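Local coordinates for uncharacterized NTF2-like protein (PDB 3F14) that is of unknown function but adopts the NTF2-like fold of the SnoaL-like family, whose cone-shaped pocket may hold a small ligand, at residues A10-S14 and S15-P19; K40-A43 and D44-F48. All coordinates share one frame; numbering follows the deposited sequence. Where two conformers were deposited one is given.

Interaction 1: residues A10-S14 and S15-P19; sequences AQHFS and SGDFP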
loop_
_atom_site.group_PDB
_atom_site.type_symbol
_atom_site.label_atom_id
_atom_site.label_comp_id
_atom_site.label_asym_id
_atom_site.label_seq_id
_atom_site.Cartn_x
_atom_site.Cartn_y
_atom_site.Cartn_z
ATOM N N ALA A 10 -13.094 -2.964 -7.129
ATOM C CA ALA A 10 -11.891 -3.122 -6.301
ATOM C C ALA A 10 -12.100 -4.200 -5.275
ATOM O O ALA A 10 -11.208 -5.011 -5.015
ATOM C CB ALA A 10 -11.510 -1.779 -5.624
ATOM N N GLN A 11 -13.250 -4.213 -4.607
ATOM C CA GLN A 11 -13.540 -5.263 -3.646
ATOM C C GLN A 11 -13.448 -6.650 -4.255
ATOM O O GLN A 11 -12.830 -7.534 -3.670
ATOM C CB GLN A 11 -14.926 -5.084 -3.052
ATOM C CG GLN A 11 -15.066 -3.907 -2.092
ATOM C CD GLN A 11 -14.432 -4.163 -0.734
ATOM O OE1 GLN A 11 -14.279 -5.313 -0.317
ATOM N NE2 GLN A 11 -14.092 -3.076 -0.015
ATOM N N HIS A 12 -14.042 -6.835 -5.434
ATOM C CA HIS A 12 -13.986 -8.131 -6.102
ATOM C C HIS A 12 -12.581 -8.525 -6.481
ATOM O O HIS A 12 -12.140 -9.621 -6.177
ATOM C CB HIS A 12 -14.844 -8.127 -7.363
ATOM C CG HIS A 12 -16.297 -8.345 -7.101
ATOM N ND1 HIS A 12 -17.209 -7.311 -7.034
ATOM C CD2 HIS A 12 -16.990 -9.488 -6.897
ATOM C CE1 HIS A 12 -18.418 -7.816 -6.819
ATOM N NE2 HIS A 12 -18.311 -9.133 -6.730
ATOM N N PHE A 13 -11.806 -7.616 -7.089
ATOM C CA PHE A 13 -10.445 -7.986 -7.475
ATOM C C PHE A 13 -9.588 -8.297 -6.243
ATOM O O PHE A 13 -8.889 -9.302 -6.223
ATOM C CB PHE A 13 -9.783 -6.877 -8.333
ATOM C CG PHE A 13 -8.457 -7.313 -8.958
ATOM C CD1 PHE A 13 -7.272 -7.275 -8.265
ATOM C CD2 PHE A 13 -8.447 -7.787 -10.281
ATOM C CE1 PHE A 13 -6.099 -7.730 -8.831
ATOM C CE2 PHE A 13 -7.284 -8.206 -10.864
ATOM C CZ PHE A 13 -6.104 -8.214 -10.139
ATOM N N SER A 14 -9.665 -7.454 -5.205
ATOM C CA SER A 14 -8.800 -7.631 -4.045
ATOM C C SER A 14 -9.088 -8.937 -3.296
ATOM O O SER A 14 -8.214 -9.525 -2.700
ATOM C CB SER A 14 -8.892 -6.428 -3.092
ATOM O OG SER A 14 -8.073 -5.334 -3.583
ATOM N N SER A 15 -10.348 -9.356 -3.316
ATOM C CA SER A 15 -10.762 -10.575 -2.640
ATOM C C SER A 15 -10.516 -11.823 -3.523
ATOM O O SER A 15 -10.819 -12.956 -3.096
ATOM C CB SER A 15 -12.235 -10.467 -2.147
ATOM O OG SER A 15 -13.073 -10.341 -3.233
ATOM N N GLY A 16 -9.892 -11.662 -4.694
ATOM C CA GLY A 16 -9.531 -12.777 -5.569
ATOM C C GLY A 16 -10.539 -13.212 -6.580
ATOM O O GLY A 16 -10.274 -14.175 -7.291
ATOM N N ASP A 17 -11.666 -12.531 -6.652
ATOM C CA ASP A 17 -12.726 -12.861 -7.572
ATOM C C ASP A 17 -12.483 -12.116 -8.871
ATOM O O ASP A 17 -13.287 -11.302 -9.313
ATOM C CB ASP A 17 -14.112 -12.523 -7.003
ATOM C CG ASP A 17 -15.265 -13.114 -7.830
ATOM O OD1 ASP A 17 -15.003 -13.840 -8.815
ATOM O OD2 ASP A 17 -16.437 -12.762 -7.502
ATOM N N PHE A 18 -11.365 -12.439 -9.504
ATOM C CA PHE A 18 -10.956 -11.717 -10.704
ATOM C C PHE A 18 -11.989 -11.795 -11.850
ATOM O O PHE A 18 -12.257 -10.766 -12.494
ATOM C CB PHE A 18 -9.622 -12.221 -11.227
ATOM C CG PHE A 18 -8.531 -12.356 -10.177
ATOM C CD1 PHE A 18 -8.163 -11.333 -9.338
ATOM C CD2 PHE A 18 -7.776 -13.512 -10.140
ATOM C CE1 PHE A 18 -7.111 -11.488 -8.462
ATOM C CE2 PHE A 18 -6.721 -13.658 -9.257
ATOM C CZ PHE A 18 -6.386 -12.629 -8.427
ATOM N N PRO A 19 -12.565 -12.978 -12.105
ATOM C CA PRO A 19 -13.502 -13.092 -13.253
ATOM C C PRO A 19 -14.676 -12.125 -13.188
ATOM O O PRO A 19 -15.196 -11.767 -14.227
ATOM C CB PRO A 19 -13.941 -14.553 -13.206
ATOM C CG PRO A 19 -12.825 -15.237 -12.515
ATOM C CD PRO A 19 -12.355 -14.295 -11.476
#

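Interaction 2: residues K40-A43 and D44-F48; sequences KGKA and DVIDF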
loop_
_atom_site.group_PDB
_atom_site.type_symbol
_atom_site.label_atom_id
_atom_site.label_comp_id
_atom_site.label_asym_id
_atom_site.label_seq_id
_atom_site.Cartn_x
_atom_site.Cartn_y
_atom_site.Cartn_z
ATOM N N LYS A 40 1.052 -6.773 -18.506
ATOM C CA LYS A 40 0.555 -5.680 -19.325
ATOM C C LYS A 40 -0.397 -6.142 -20.435
ATOM O O LYS A 40 -0.086 -7.063 -21.195
ATOM C CB LYS A 40 1.714 -5.005 -20.075
ATOM C CG LYS A 40 2.791 -4.531 -19.251
ATOM C CD LYS A 40 3.836 -3.812 -20.141
ATOM C CE LYS A 40 3.339 -2.547 -20.685
ATOM N NZ LYS A 40 4.513 -1.661 -21.077
ATOM N N GLY A 41 -1.488 -5.396 -20.583
ATOM C CA GLY A 41 -2.473 -5.653 -21.593
ATOM C C GLY A 41 -3.596 -6.553 -21.121
ATOM O O GLY A 41 -3.379 -7.442 -20.315
ATOM N N LYS A 42 -4.790 -6.310 -21.658
ATOM C CA LYS A 42 -5.968 -6.998 -21.194
ATOM C C LYS A 42 -5.750 -8.499 -21.226
ATOM O O LYS A 42 -5.857 -9.153 -20.192
ATOM C CB LYS A 42 -7.179 -6.573 -22.011
ATOM C CG LYS A 42 -8.490 -7.120 -21.523
ATOM C CD LYS A 42 -9.639 -6.430 -22.234
ATOM C CE LYS A 42 -10.967 -6.953 -21.797
ATOM N NZ LYS A 42 -12.065 -6.457 -22.637
ATOM N N ALA A 43 -5.395 -9.051 -22.387
ATOM C CA ALA A 43 -5.274 -10.504 -22.558
ATOM C C ALA A 43 -4.254 -11.108 -21.611
ATOM O O ALA A 43 -4.560 -12.088 -20.940
ATOM C CB ALA A 43 -4.916 -10.887 -24.008
ATOM N N ASP A 44 -3.092 -10.482 -21.476
ATOM C CA ASP A 44 -2.063 -11.020 -20.588
ATOM C C ASP A 44 -2.492 -10.927 -19.134
ATOM O O ASP A 44 -2.220 -11.855 -18.363
ATOM C CB ASP A 44 -0.761 -10.233 -20.728
ATOM C CG ASP A 44 0.012 -10.547 -21.981
ATOM O OD1 ASP A 44 -0.424 -11.422 -22.757
ATOM O OD2 ASP A 44 1.102 -9.931 -22.193
ATOM N N VAL A 45 -3.174 -9.855 -18.711
ATOM C CA VAL A 45 -3.604 -9.761 -17.300
ATOM C C VAL A 45 -4.712 -10.792 -17.028
ATOM O O VAL A 45 -4.702 -11.446 -15.984
ATOM C CB VAL A 45 -3.979 -8.327 -16.877
ATOM C CG1 VAL A 45 -4.487 -8.287 -15.452
ATOM C CG2 VAL A 45 -2.778 -7.358 -17.070
ATOM N N ILE A 46 -5.652 -10.964 -17.938
ATOM C CA ILE A 46 -6.691 -11.964 -17.746
ATOM C C ILE A 46 -6.077 -13.354 -17.684
ATOM O O ILE A 46 -6.453 -14.163 -16.808
ATOM C CB ILE A 46 -7.802 -11.851 -18.829
ATOM C CG1 ILE A 46 -8.596 -10.577 -18.566
ATOM C CG2 ILE A 46 -8.718 -13.087 -18.793
ATOM C CD1 ILE A 46 -9.596 -10.270 -19.669
ATOM N N ASP A 47 -5.125 -13.647 -18.542
ATOM C CA ASP A 47 -4.520 -14.990 -18.552
ATOM C C ASP A 47 -3.776 -15.225 -17.244
ATOM O O ASP A 47 -3.813 -16.326 -16.679
ATOM C CB ASP A 47 -3.557 -15.175 -19.752
ATOM C CG ASP A 47 -4.267 -15.344 -21.088
ATOM O OD1 ASP A 47 -5.468 -15.717 -21.136
ATOM O OD2 ASP A 47 -3.558 -15.211 -22.131
ATOM N N PHE A 48 -3.096 -14.203 -16.756
ATOM C CA PHE A 48 -2.339 -14.305 -15.502
ATOM C C PHE A 48 -3.271 -14.499 -14.331
ATOM O O PHE A 48 -3.067 -15.385 -13.490
ATOM C CB PHE A 48 -1.516 -13.032 -15.310
ATOM C CG PHE A 48 -0.533 -13.074 -14.156
ATOM C CD1 PHE A 48 0.762 -13.526 -14.358
ATOM C CD2 PHE A 48 -0.911 -12.599 -12.939
ATOM C CE1 PHE A 48 1.658 -13.524 -13.293
ATOM C CE2 PHE A 48 -0.027 -12.599 -11.896
ATOM C CZ PHE A 48 1.253 -13.056 -12.094
HETATM O O HOH W 1 2.379 -8.877 -19.931
HETATM O O HOH W 2 -2.155 -8.367 -23.301
#

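Interaction 1: residues A10-S14 and S15-P19
F13 and F18 meet over the end of helix 2-14, one at its last turn and the other just past it. CD1 of F18 lies over one face of the F13 ring, toward its rim, with F13 CE2 3.6 Å away; the planes meet at 47°, so this is an oblique pair. F13 takes part because CG lies anti to its backbone N (chi1 -170°), which leans the ring toward the C-terminal end of the helix, within reach of F18, even though its CB starts off away from the loop. F18 also has a polar neighbour: G16 O sits 3.8 Å above the centre of its ring. An alanine in place of F13 is likely to leave a gap beside CD1 and CE1 of F18 and that ring freer to turn.

The backbone bonds form a Schellman motif. G16, with positive phi, sends its N to F13 O at 3.0 Å, arriving well above the carbonyl plane, while D17 N reaches H12 O at 3.0 Å. At that phi a CB would jam against the preceding carbonyl oxygen. One residue earlier, S15 N bonds to Q11 O, and S15 OG lies 2.9 Å from the same Q11 O and 3.2 Å from H12 O, two acceptors competing for one proton.

On the outer side, the H12 ring and the D17 carboxylate run alongside each other, OD2 of D17 at the ring edge 3.4 Å from H12 CD2. H12 ND1 is bonded to S8 O.

Around this turn, the F13 ring packs edge-to-face with W31, F18 rests on C49 and M56 of helix 42-57, and S14 OG bonds to Y97 and D95 of strand 88-100, which places the helix end between the sheet and helix 42-57.

Interaction 2: residues K40-A43 and D44-F48
OD2 of D44 takes a hydrogen bond of 2.8 Å from water 1, and that water in turn accepts from K40 N at 2.9 Å. A second water bridges the same two residues through their backbones, accepting from D44 N at 2.9 Å and donating to K40 O. The carboxylate therefore reaches the end of strand 37-40 through solvent: D44 CG stands anti to the carbonyl carbon, beside the backbone N (chi1 -76°), which brings OD2 back toward K40 without any direct bond, since K40 O and OD2 are both acceptors.

Three backbone bonds start helix 42-57. V45 N meets G41 O at 2.9 Å, I46 N meets K42 O and D47 N meets A43 O, the ordinary i to i+4 pattern. G41 holds the N-cap position, where its phi of 92° would press a CB against the carbonyl oxygen of K40.

Apolar branches fill in between. V45 CG2 comes to 3.3 Å from G41 O, sitting beside that carbonyl oxygen, and the buried V45 side chain also packs on V39, F25 and I29. K42 and I46 run side by side and point the same way; in the conformer given, CG of K42 lies 3.8 Å from CD1 of I46, but as the lysine has a second conformer this packing is less certain. I46 also leans on F25 and Y22.

The contact thus joins a strand end to a helix start, with two waters bridging K40 and D44, and aliphatic contacts made by V45 and by K42 with I46. Lacking a side chain, G41 offers the helix no side-chain cap. The carboxylate of D44, in the first turn, would probably interact favourably with the helix dipole; its link to K40 N runs through water 1, and would probably be lost if that water left.

How the interactions relate
From the N terminus, the chain runs through helix 2-14 and ends it in interaction 1, where residues 10-14 finish the helix and 15-19 lead off toward strand 25-26. It then passes through strands 25-26, 29-33 and 37-40 before interaction 2, at residues 40-48, opens helix 42-57. The two contacts lie in series, neither nested nor crossed, and each spans a local turn: one closes a helix, the other starts one. The centres of interactions 1 and 2 are about 15 Å apart and their nearest atoms about 5 Å apart, without touching. The link between them is helix 42-57 itself, whose later residues C49, L53 and M56 receive side chains of interaction 1.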